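Local atomic coordinates of Rab GDP-dissociation inhibitor (Saccharomyces cerevisiae, PDB entry 2BCG), a protein that binds GDP-bound, prenylated Rab GTPases such as Ypt1, inhibits their release of GDP and extracts them from membranes for recycling in the yeast secretory pathway. Residues Leu173-Asp179 with Tyr207-Arg213; His197-Thr203 with Lys342-Tyr346; Thr274-Glu278 with Lys408-Tyr412. The contacts are given in a common frame with arbitrary orientation. Where two conformers were deposited one is given. Residues are numbered along the deposited sequence.

In the fold
Contact 1 lies within the helical part of the molecule that holds the two geranylgeranyl groups, and contact 2 joins that part to the large mixed sheet. In contact 1 the run into helix 178-184 pairs with the run into helix 212-229; contact 2 links the last part of the intervening helix 189-199 to strand 345-351. Their centres lie about 17 Å apart, and they meet where the ring of Tyr207 stacks on Trp202 (CG to CD1, 3.3 Å). Met199, in contact 2, touches a lipid. The side chain of Met178, in contact 1, is about 12 Å from a bound geranylgeranyl group. Contact 3, between the parallel five-stranded sheet and the small antiparallel sheet, is remote: its centre is about 38 and 37 Å from those of contacts 1 and 2.

Contact 1: residues Leu173-Asp179 with Tyr207-Arg213; sequences LDKNTMD and YLQQPAR
Met178 and Ala212 (CA-CA 4.3 Å) form the apolar centre. Met178, with chi1 t and chi2 p, brings SD to 4.0 Å from Ala212 CB and CG to 3.8 Å from Tyr207 CE2, at the edge of the ring. Leu173 (m, t) lies beside them, its CD2 4.3 Å from Ala212 CB; from helix 144-159, Phe153 covers Met178 and Trp156 covers Leu173. Around this core the two backbones run antiparallel through a single beta bridge, Thr177 to Pro211 (CA-CA 4.3 Å), with Ala212 N to Asn176 O at 2.9 Å and Met178 N to Gln210 O at 3.2 Å. The bridge ties together the starts of two helices, 178-184, with Thr177 at its N-cap, and 212-229. Two more backbone bonds follow: Asp179 N to Leu208 O, 3.1 Å, and Arg213 N to Leu173 O, 2.8 Å. At one polar edge Arg213 makes a two-point salt bridge with Asp174, NH2 to OD2 at 2.6 Å and NE to OD1 at 3.3 Å, while its NH1 pairs with Glu162. At the other, a water joins Thr177 OG1 (2.7 Å) to Gln209 OE1 (2.6 Å), and Gln209 NE2 weakly bonds Asp179 OD1 at 3.2 Å; Asp179 OD2 pairs with Lys192.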
loop_
_atom_site.group_PDB
_atom_site.type_symbol
_atom_site.label_atom_id
_atom_site.label_comp_id
_atom_site.label_asym_id
_atom_site.label_seq_id
_atom_site.Cartn_x
_atom_site.Cartn_y
_atom_site.Cartn_z
ATOM N N LEU A 173 -0.737 29.702 -19.830
ATOM C CA LEU A 173 -0.113 28.468 -19.331
ATOM C C LEU A 173 0.286 27.478 -20.414
ATOM O O LEU A 173 1.146 26.621 -20.195
ATOM C CB LEU A 173 -0.977 27.802 -18.241
ATOM C CG LEU A 173 -1.278 28.623 -16.979
ATOM C CD1 LEU A 173 -2.050 27.770 -15.995
ATOM C CD2 LEU A 173 -0.009 29.178 -16.325
ATOM N N ASP A 174 -0.317 27.606 -21.599
ATOM C CA ASP A 174 0.000 26.721 -22.710
ATOM C C ASP A 174 1.013 27.342 -23.672
ATOM O O ASP A 174 1.845 26.640 -24.238
ATOM C CB ASP A 174 -1.281 26.344 -23.465
ATOM C CG ASP A 174 -2.274 25.590 -22.594
ATOM O OD1 ASP A 174 -1.906 24.498 -22.087
ATOM O OD2 ASP A 174 -3.418 26.089 -22.436
ATOM N N LYS A 175 0.946 28.655 -23.845
ATOM C CA LYS A 175 1.808 29.352 -24.807
ATOM C C LYS A 175 3.118 29.861 -24.208
ATOM O O LYS A 175 4.108 30.044 -24.918
ATOM C CB LYS A 175 1.039 30.503 -25.470
ATOM C CG LYS A 175 -0.137 30.044 -26.339
ATOM C CD LYS A 175 -0.923 31.247 -26.828
ATOM C CE LYS A 175 -2.246 30.852 -27.467
ATOM N NZ LYS A 175 -2.105 30.400 -28.893
ATOM N N ASN A 176 3.120 30.107 -22.906
ATOM C CA ASN A 176 4.327 30.573 -22.222
ATOM C C ASN A 176 5.060 29.377 -21.614
ATOM O O ASN A 176 4.411 28.461 -21.124
ATOM C CB ASN A 176 3.965 31.560 -21.115
ATOM C CG ASN A 176 3.593 32.952 -21.634
ATOM O OD1 ASN A 176 2.504 33.469 -21.332
ATOM N ND2 ASN A 176 4.513 33.588 -22.359
ATOM N N THR A 177 6.393 29.386 -21.683
ATOM C CA THR A 177 7.237 28.401 -20.987
ATOM C C THR A 177 7.313 28.769 -19.498
ATOM O O THR A 177 6.968 29.892 -19.089
ATOM C CB THR A 177 8.685 28.364 -21.548
ATOM O OG1 THR A 177 9.361 29.576 -21.188
ATOM C CG2 THR A 177 8.705 28.206 -23.077
ATOM N N MET A 178 7.761 27.821 -18.675
ATOM C CA MET A 178 7.903 28.111 -17.265
ATOM C C MET A 178 8.959 29.192 -17.030
ATOM O O MET A 178 8.781 30.013 -16.147
ATOM C CB MET A 178 8.190 26.841 -16.452
ATOM C CG MET A 178 7.858 27.016 -14.985
ATOM S SD MET A 178 6.198 27.631 -14.609
ATOM C CE MET A 178 6.375 28.156 -12.915
ATOM N N ASP A 179 10.030 29.202 -17.822
ATOM C CA ASP A 179 11.043 30.269 -17.713
ATOM C C ASP A 179 10.441 31.665 -17.944
ATOM O O ASP A 179 10.790 32.616 -17.250
ATOM C CB ASP A 179 12.188 30.044 -18.694
ATOM C CG ASP A 179 13.552 30.244 -18.056
ATOM O OD1 ASP A 179 14.565 29.900 -18.721
ATOM O OD2 ASP A 179 13.616 30.708 -16.896
ATOM N N TYR A 207 11.941 21.186 -17.714
ATOM C CA TYR A 207 10.660 21.926 -17.611
ATOM C C TYR A 207 10.756 23.428 -17.936
ATOM O O TYR A 207 9.744 24.054 -18.276
ATOM C CB TYR A 207 10.057 21.769 -16.215
ATOM C CG TYR A 207 10.704 22.683 -15.190
ATOM C CD1 TYR A 207 11.930 22.345 -14.575
ATOM C CD2 TYR A 207 10.100 23.896 -14.848
ATOM C CE1 TYR A 207 12.530 23.201 -13.627
ATOM C CE2 TYR A 207 10.680 24.762 -13.915
ATOM C CZ TYR A 207 11.896 24.420 -13.323
ATOM O OH TYR A 207 12.453 25.275 -12.403
ATOM N N LEU A 208 11.951 24.001 -17.800
ATOM C CA LEU A 208 12.144 25.435 -18.018
ATOM C C LEU A 208 11.739 25.874 -19.434
ATOM O O LEU A 208 11.237 26.987 -19.627
ATOM C CB LEU A 208 13.591 25.824 -17.756
ATOM C CG LEU A 208 14.120 25.871 -16.313
ATOM C CD1 LEU A 208 15.609 26.173 -16.379
ATOM C CD2 LEU A 208 13.401 26.915 -15.471
ATOM N N GLN A 209 11.948 24.988 -20.400
ATOM C CA GLN A 209 11.697 25.317 -21.801
ATOM C C GLN A 209 10.435 24.640 -22.336
ATOM O O GLN A 209 10.204 24.604 -23.542
ATOM C CB GLN A 209 12.934 25.013 -22.656
ATOM C CG GLN A 209 14.229 25.690 -22.169
ATOM C CD GLN A 209 14.108 27.212 -21.994
ATOM O OE1 GLN A 209 13.299 27.871 -22.655
ATOM N NE2 GLN A 209 14.919 27.771 -21.095
ATOM N N GLN A 210 9.604 24.132 -21.427
ATOM C CA GLN A 210 8.347 23.474 -21.779
ATOM C C GLN A 210 7.175 24.358 -21.332
ATOM O O GLN A 210 7.363 25.207 -20.451
ATOM C CB GLN A 210 8.261 22.097 -21.113
ATOM C CG GLN A 210 9.112 21.039 -21.791
ATOM C CD GLN A 210 9.305 19.793 -20.953
ATOM O OE1 GLN A 210 8.674 19.615 -19.908
ATOM N NE2 GLN A 210 10.188 18.917 -21.412
ATOM N N PRO A 211 5.971 24.189 -21.947
ATOM C CA PRO A 211 4.769 24.900 -21.515
ATOM C C PRO A 211 4.594 24.913 -19.994
ATOM O O PRO A 211 4.862 23.909 -19.328
ATOM C CB PRO A 211 3.637 24.092 -22.152
ATOM C CG PRO A 211 4.234 23.595 -23.408
ATOM C CD PRO A 211 5.689 23.334 -23.119
ATOM N N ALA A 212 4.158 26.046 -19.466
ATOM C CA ALA A 212 4.062 26.258 -18.029
ATOM C C ALA A 212 3.031 25.374 -17.319
ATOM O O ALA A 212 3.205 25.041 -16.139
ATOM C CB ALA A 212 3.772 27.722 -17.750
ATOM N N ARG A 213 1.969 24.994 -18.038
ATOM C CA ARG A 213 0.803 24.331 -17.440
ATOM C C ARG A 213 1.127 23.197 -16.432
ATOM O O ARG A 213 0.643 23.259 -15.293
ATOM C CB ARG A 213 -0.164 23.841 -18.547
ATOM C CG ARG A 213 -1.270 22.880 -18.074
ATOM C CD ARG A 213 -2.610 23.578 -17.861
ATOM N NE ARG A 213 -3.110 24.283 -19.043
ATOM C CZ ARG A 213 -4.017 25.251 -18.975
ATOM N NH1 ARG A 213 -4.529 25.584 -17.797
ATOM N NH2 ARG A 213 -4.425 25.876 -20.071
HETATM O O HOH W 1 11.652 29.922 -22.508
#

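Contact 2: residues His197-Thr203 with Lys342-Tyr346; sequences HAMALWT and KSDIY
Residues 197-199 belong to the last part of helix 189-199 and include a wider pi-type turn; Leu201 leaves helical geometry with positive phi (57/37). The chain then extends through Trp202 to Thr203, and Thr203 CA lies 4.9 Å from Asp344 CA, just ahead of strand 345-351.

Direct hydrogen bonds converge on Asp344. Its side chain (chi1 m) points toward segment 197-203 and accepts from His197 ND1, at 2.7 Å to OD1 and, weakly, at 3.0 Å to OD2; His197 (chi1 m) presents its ring edge to the carboxylate and binds Asp205 through NE2. Asp344 OD2 also accepts from the backbone of Gln336. The backbone of Asp344 bonds Thr203 in turn, N to O at 2.9 Å and, weakly, N to OG1 at 3.1 Å. A CA-H...O contact adds to this, Ser343 CA to Thr203 O at 3.1 Å.

Water extends the network. One molecule lies 2.8 Å from His197 O, 2.7 Å from Asp344 OD1 and 2.7 Å from Tyr346 OH; a second joins Asp344 O (2.8 Å) to Thr203 OG1 (3.3 Å).

Apolar side-chain pairing is not prominent between the segments. Tyr346 (chi1 m) brings OH to 3.6 Å from Leu201 O, and the Leu201 side chain touches Ile333 of the sheet. Met199, in the same segment, touches a geranylgeranyl group.

This buried contact therefore couples the lipid-holding helices to the mixed sheet chiefly through polar chemistry, centred on a His-carboxylate hydrogen bond whose acceptor also receives the Gln336 backbone N-H.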
loop_
_atom_site.group_PDB
_atom_site.type_symbol
_atom_site.label_atom_id
_atom_site.label_comp_id
_atom_site.label_asym_id
_atom_site.label_seq_id
_atom_site.Cartn_x
_atom_site.Cartn_y
_atom_site.Cartn_z
ATOM N N HIS A 197 12.445 22.341 -8.236
ATOM C CA HIS A 197 12.927 21.060 -7.650
ATOM C C HIS A 197 12.304 20.750 -6.313
ATOM O O HIS A 197 12.021 19.575 -6.039
ATOM C CB HIS A 197 14.442 21.025 -7.527
ATOM C CG HIS A 197 15.134 21.062 -8.844
ATOM N ND1 HIS A 197 15.770 19.964 -9.381
ATOM C CD2 HIS A 197 15.236 22.051 -9.768
ATOM C CE1 HIS A 197 16.254 20.279 -10.568
ATOM N NE2 HIS A 197 15.937 21.538 -10.829
ATOM N N ALA A 198 12.081 21.767 -5.476
ATOM C CA ALA A 198 11.486 21.524 -4.158
ATOM C C ALA A 198 9.970 21.612 -4.138
ATOM O O ALA A 198 9.358 21.059 -3.225
ATOM C CB ALA A 198 12.062 22.461 -3.102
ATOM N N MET A 199 9.353 22.300 -5.116
ATOM C CA MET A 199 7.895 22.443 -5.130
ATOM C C MET A 199 7.245 21.685 -6.279
ATOM O O MET A 199 6.324 20.862 -6.042
ATOM C CB MET A 199 7.466 23.925 -5.150
ATOM C CG MET A 199 7.920 24.682 -3.914
ATOM S SD MET A 199 7.370 26.417 -3.890
ATOM C CE MET A 199 5.636 26.147 -3.467
ATOM N N ALA A 200 7.730 21.933 -7.498
ATOM C CA ALA A 200 7.207 21.211 -8.650
ATOM C C ALA A 200 7.773 19.779 -8.668
ATOM O O ALA A 200 7.191 18.873 -9.298
ATOM C CB ALA A 200 7.496 21.958 -9.949
ATOM N N LEU A 201 8.879 19.579 -7.943
ATOM C CA LEU A 201 9.550 18.278 -7.825
ATOM C C LEU A 201 9.968 17.679 -9.159
ATOM O O LEU A 201 9.894 16.451 -9.357
ATOM C CB LEU A 201 8.697 17.296 -7.016
ATOM C CG LEU A 201 8.456 17.706 -5.565
ATOM C CD1 LEU A 201 7.212 17.071 -4.936
ATOM C CD2 LEU A 201 9.735 17.490 -4.724
ATOM N N TRP A 202 10.415 18.536 -10.078
ATOM C CA TRP A 202 11.110 18.064 -11.265
ATOM C C TRP A 202 12.501 17.586 -10.834
ATOM O O TRP A 202 13.092 18.157 -9.917
ATOM C CB TRP A 202 11.256 19.181 -12.312
ATOM C CG TRP A 202 9.968 19.704 -12.905
ATOM C CD1 TRP A 202 9.428 20.946 -12.709
ATOM C CD2 TRP A 202 9.076 19.023 -13.809
ATOM N NE1 TRP A 202 8.257 21.083 -13.434
ATOM C CE2 TRP A 202 8.018 19.922 -14.110
ATOM C CE3 TRP A 202 9.064 17.747 -14.391
ATOM C CZ2 TRP A 202 6.958 19.585 -14.967
ATOM C CZ3 TRP A 202 7.996 17.417 -15.254
ATOM C CH2 TRP A 202 6.966 18.337 -15.528
ATOM N N THR A 203 13.016 16.535 -11.470
ATOM C CA THR A 203 14.318 15.960 -11.097
ATOM C C THR A 203 15.404 16.543 -11.980
ATOM O O THR A 203 16.610 16.312 -11.770
ATOM C CB THR A 203 14.323 14.410 -11.203
ATOM O OG1 THR A 203 15.567 13.885 -10.721
ATOM C CG2 THR A 203 14.154 13.981 -12.614
ATOM N N LYS A 342 22.882 15.729 -13.617
ATOM C CA LYS A 342 21.762 15.846 -14.544
ATOM C C LYS A 342 20.425 15.547 -13.868
ATOM O O LYS A 342 19.372 15.882 -14.411
ATOM C CB LYS A 342 21.954 14.893 -15.726
ATOM C CG LYS A 342 23.292 15.096 -16.467
ATOM C CD LYS A 342 23.529 14.017 -17.506
ATOM C CE LYS A 342 24.787 14.340 -18.328
ATOM N NZ LYS A 342 24.830 13.644 -19.664
ATOM N N SER A 343 20.458 14.911 -12.689
ATOM C CA SER A 343 19.224 14.570 -11.993
ATOM C C SER A 343 19.413 14.686 -10.496
ATOM O O SER A 343 20.493 14.479 -9.947
ATOM C CB SER A 343 18.651 13.207 -12.380
ATOM O OG SER A 343 19.383 12.173 -11.797
ATOM N N ASP A 344 18.310 14.976 -9.847
ATOM C CA ASP A 344 18.308 15.070 -8.389
ATOM C C ASP A 344 18.563 13.704 -7.726
ATOM O O ASP A 344 18.298 12.646 -8.290
ATOM C CB ASP A 344 16.973 15.625 -7.905
ATOM C CG ASP A 344 16.728 17.061 -8.344
ATOM O OD1 ASP A 344 15.677 17.616 -7.963
ATOM O OD2 ASP A 344 17.590 17.634 -9.055
ATOM N N ILE A 345 19.084 13.751 -6.509
ATOM C CA ILE A 345 19.132 12.549 -5.640
ATOM C C ILE A 345 18.121 12.764 -4.546
ATOM O O ILE A 345 18.001 13.880 -3.999
ATOM C CB ILE A 345 20.535 12.365 -4.995
ATOM C CG1 ILE A 345 21.605 12.267 -6.102
ATOM C CG2 ILE A 345 20.532 11.136 -4.072
ATOM C CD1 ILE A 345 22.995 12.064 -5.592
ATOM N N TYR A 346 17.340 11.719 -4.275
ATOM C CA TYR A 346 16.353 11.743 -3.190
ATOM C C TYR A 346 16.781 10.838 -2.048
ATOM O O TYR A 346 17.441 9.816 -2.236
ATOM C CB TYR A 346 14.967 11.267 -3.666
ATOM C CG TYR A 346 14.293 12.210 -4.651
ATOM C CD1 TYR A 346 13.954 11.751 -5.918
ATOM C CD2 TYR A 346 13.948 13.537 -4.300
ATOM C CE1 TYR A 346 13.346 12.590 -6.852
ATOM C CE2 TYR A 346 13.317 14.376 -5.225
ATOM C CZ TYR A 346 13.014 13.894 -6.479
ATOM O OH TYR A 346 12.369 14.681 -7.394
HETATM O O HOH W 2 13.168 17.196 -7.078
HETATM O O HOH W 3 16.280 10.982 -9.338
#

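Contact 3: residues Thr274-Glu278 with Lys408-Tyr412; sequences TGKFE and KDNIY
This contact is a small junction between two sheets: the first part of strand 276-282, the middle strand of the three-stranded antiparallel sheet, lies beside the turn that leads into strand 411-413, an outermost strand of the five-stranded parallel sheet, which is consistent with the Rossmann-like fold of the family's clan. Both approaches are shaped by side-chain-to-backbone turns. Thr274, with chi1 p, forms an ST turn, OG1 accepting from Lys276 N at 3.2 Å, and Gly275 follows it with positive phi (78/11). Across from it Asp409, also chi1 p, forms an Asx turn in which OD2 accepts from Ile411 N at 3.1 Å; its OD1 pairs with Lys302. Asn410, between Asp409 and Ile411, takes left-handed helical angles (54/34).

Lys276 and Asp409 have their CA atoms 4.2 Å apart, and the one backbone bond across the segments is nearly straight, Phe277 N to Asp409 O at 3.0 Å and 179°. Phe277, chi1 t, starts toward the turn, but its ring end leads away and the side chain touches Val268 and Val292, leaving CB 3.7 Å from CG1 of Ile411 (m, t), which itself touches Val292 and Tyr270. Lys276, with chi1 m and chi2 between wells, extends so that NZ donates to Lys408 O at 2.7 Å. Asn410 (chi1 m) points toward the strand, and a water accepts from its ND2 at 3.0 Å while donating to Phe277 O at 2.5 Å.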
loop_
_atom_site.group_PDB
_atom_site.type_symbol
_atom_site.label_atom_id
_atom_site.label_comp_id
_atom_site.label_asym_id
_atom_site.label_seq_id
_atom_site.Cartn_x
_atom_site.Cartn_y
_atom_site.Cartn_z
ATOM N N THR A 274 -2.545 -13.837 -35.073
ATOM C CA THR A 274 -2.937 -12.439 -34.797
ATOM C C THR A 274 -2.087 -11.758 -33.732
ATOM O O THR A 274 -1.939 -10.529 -33.744
ATOM C CB THR A 274 -4.398 -12.295 -34.302
ATOM O OG1 THR A 274 -4.514 -12.879 -33.001
ATOM C CG2 THR A 274 -5.418 -12.923 -35.270
ATOM N N GLY A 275 -1.579 -12.547 -32.789
ATOM C CA GLY A 275 -0.821 -12.015 -31.644
ATOM C C GLY A 275 -1.644 -11.397 -30.512
ATOM O O GLY A 275 -1.067 -10.751 -29.623
ATOM N N LYS A 276 -2.969 -11.588 -30.552
ATOM C CA LYS A 276 -3.899 -11.038 -29.568
ATOM C C LYS A 276 -4.150 -11.953 -28.376
ATOM O O LYS A 276 -4.278 -13.170 -28.536
ATOM C CB LYS A 276 -5.252 -10.762 -30.209
ATOM C CG LYS A 276 -5.134 -9.996 -31.491
ATOM C CD LYS A 276 -6.058 -8.822 -31.553
ATOM C CE LYS A 276 -6.073 -8.347 -32.974
ATOM N NZ LYS A 276 -6.276 -6.893 -33.032
ATOM N N PHE A 277 -4.280 -11.356 -27.188
ATOM C CA PHE A 277 -4.476 -12.127 -25.969
ATOM C C PHE A 277 -5.829 -12.856 -25.857
ATOM O O PHE A 277 -6.897 -12.277 -26.075
ATOM C CB PHE A 277 -4.293 -11.200 -24.751
ATOM C CG PHE A 277 -4.477 -11.902 -23.427
ATOM C CD1 PHE A 277 -3.395 -12.530 -22.814
ATOM C CD2 PHE A 277 -5.732 -11.943 -22.812
ATOM C CE1 PHE A 277 -3.565 -13.181 -21.577
ATOM C CE2 PHE A 277 -5.920 -12.601 -21.583
ATOM C CZ PHE A 277 -4.815 -13.218 -20.966
ATOM N N GLU A 278 -5.774 -14.116 -25.432
ATOM C CA GLU A 278 -6.983 -14.864 -25.116
ATOM C C GLU A 278 -7.017 -15.540 -23.737
ATOM O O GLU A 278 -8.105 -15.773 -23.193
ATOM C CB GLU A 278 -7.287 -15.888 -26.211
ATOM C CG GLU A 278 -7.809 -15.291 -27.514
ATOM C CD GLU A 278 -8.221 -16.365 -28.517
ATOM O OE1 GLU A 278 -9.104 -16.057 -29.360
ATOM O OE2 GLU A 278 -7.661 -17.491 -28.469
ATOM N N LYS A 408 -4.004 -2.781 -29.812
ATOM C CA LYS A 408 -3.849 -3.746 -30.901
ATOM C C LYS A 408 -3.949 -5.211 -30.485
ATOM O O LYS A 408 -4.416 -6.047 -31.260
ATOM C CB LYS A 408 -2.534 -3.544 -31.639
ATOM C CG LYS A 408 -2.452 -2.285 -32.458
ATOM C CD LYS A 408 -1.152 -2.344 -33.263
ATOM C CE LYS A 408 -0.844 -1.025 -33.932
ATOM N NZ LYS A 408 0.581 -1.008 -34.354
ATOM N N ASP A 409 -3.511 -5.528 -29.254
ATOM C CA ASP A 409 -3.312 -6.933 -28.821
ATOM C C ASP A 409 -4.116 -7.229 -27.509
ATOM O O ASP A 409 -4.130 -8.373 -27.063
ATOM C CB ASP A 409 -1.788 -7.277 -28.683
ATOM C CG ASP A 409 -1.044 -6.321 -27.770
ATOM O OD1 ASP A 409 0.231 -6.377 -27.685
ATOM O OD2 ASP A 409 -1.739 -5.499 -27.153
ATOM N N ASN A 410 -4.825 -6.229 -26.952
ATOM C CA ASN A 410 -5.498 -6.307 -25.628
ATOM C C ASN A 410 -4.535 -6.714 -24.513
ATOM O O ASN A 410 -4.933 -7.409 -23.584
ATOM C CB ASN A 410 -6.767 -7.178 -25.660
ATOM C CG ASN A 410 -7.905 -6.540 -26.476
ATOM O OD1 ASN A 410 -8.092 -5.309 -26.501
ATOM N ND2 ASN A 410 -8.692 -7.399 -27.142
ATOM N N ILE A 411 -3.282 -6.280 -24.635
ATOM C CA ILE A 411 -2.259 -6.498 -23.608
ATOM C C ILE A 411 -1.829 -5.132 -23.094
ATOM O O ILE A 411 -1.004 -4.407 -23.719
ATOM C CB ILE A 411 -1.083 -7.315 -24.142
ATOM C CG1 ILE A 411 -1.576 -8.701 -24.597
ATOM C CG2 ILE A 411 0.011 -7.452 -23.090
ATOM C CD1 ILE A 411 -0.557 -9.493 -25.388
ATOM N N TYR A 412 -2.417 -4.796 -21.944
ATOM C CA TYR A 412 -2.339 -3.454 -21.384
ATOM C C TYR A 412 -1.293 -3.493 -20.265
ATOM O O TYR A 412 -1.492 -4.117 -19.227
ATOM C CB TYR A 412 -3.701 -3.023 -20.843
ATOM C CG TYR A 412 -4.739 -2.904 -21.952
ATOM C CD1 TYR A 412 -5.628 -3.977 -22.241
ATOM C CD2 TYR A 412 -4.778 -1.784 -22.753
ATOM C CE1 TYR A 412 -6.574 -3.876 -23.303
ATOM C CE2 TYR A 412 -5.724 -1.671 -23.820
ATOM C CZ TYR A 412 -6.604 -2.712 -24.077
ATOM O OH TYR A 412 -7.531 -2.604 -25.091
HETATM O O HOH W 4 -8.288 -10.398 -27.033
#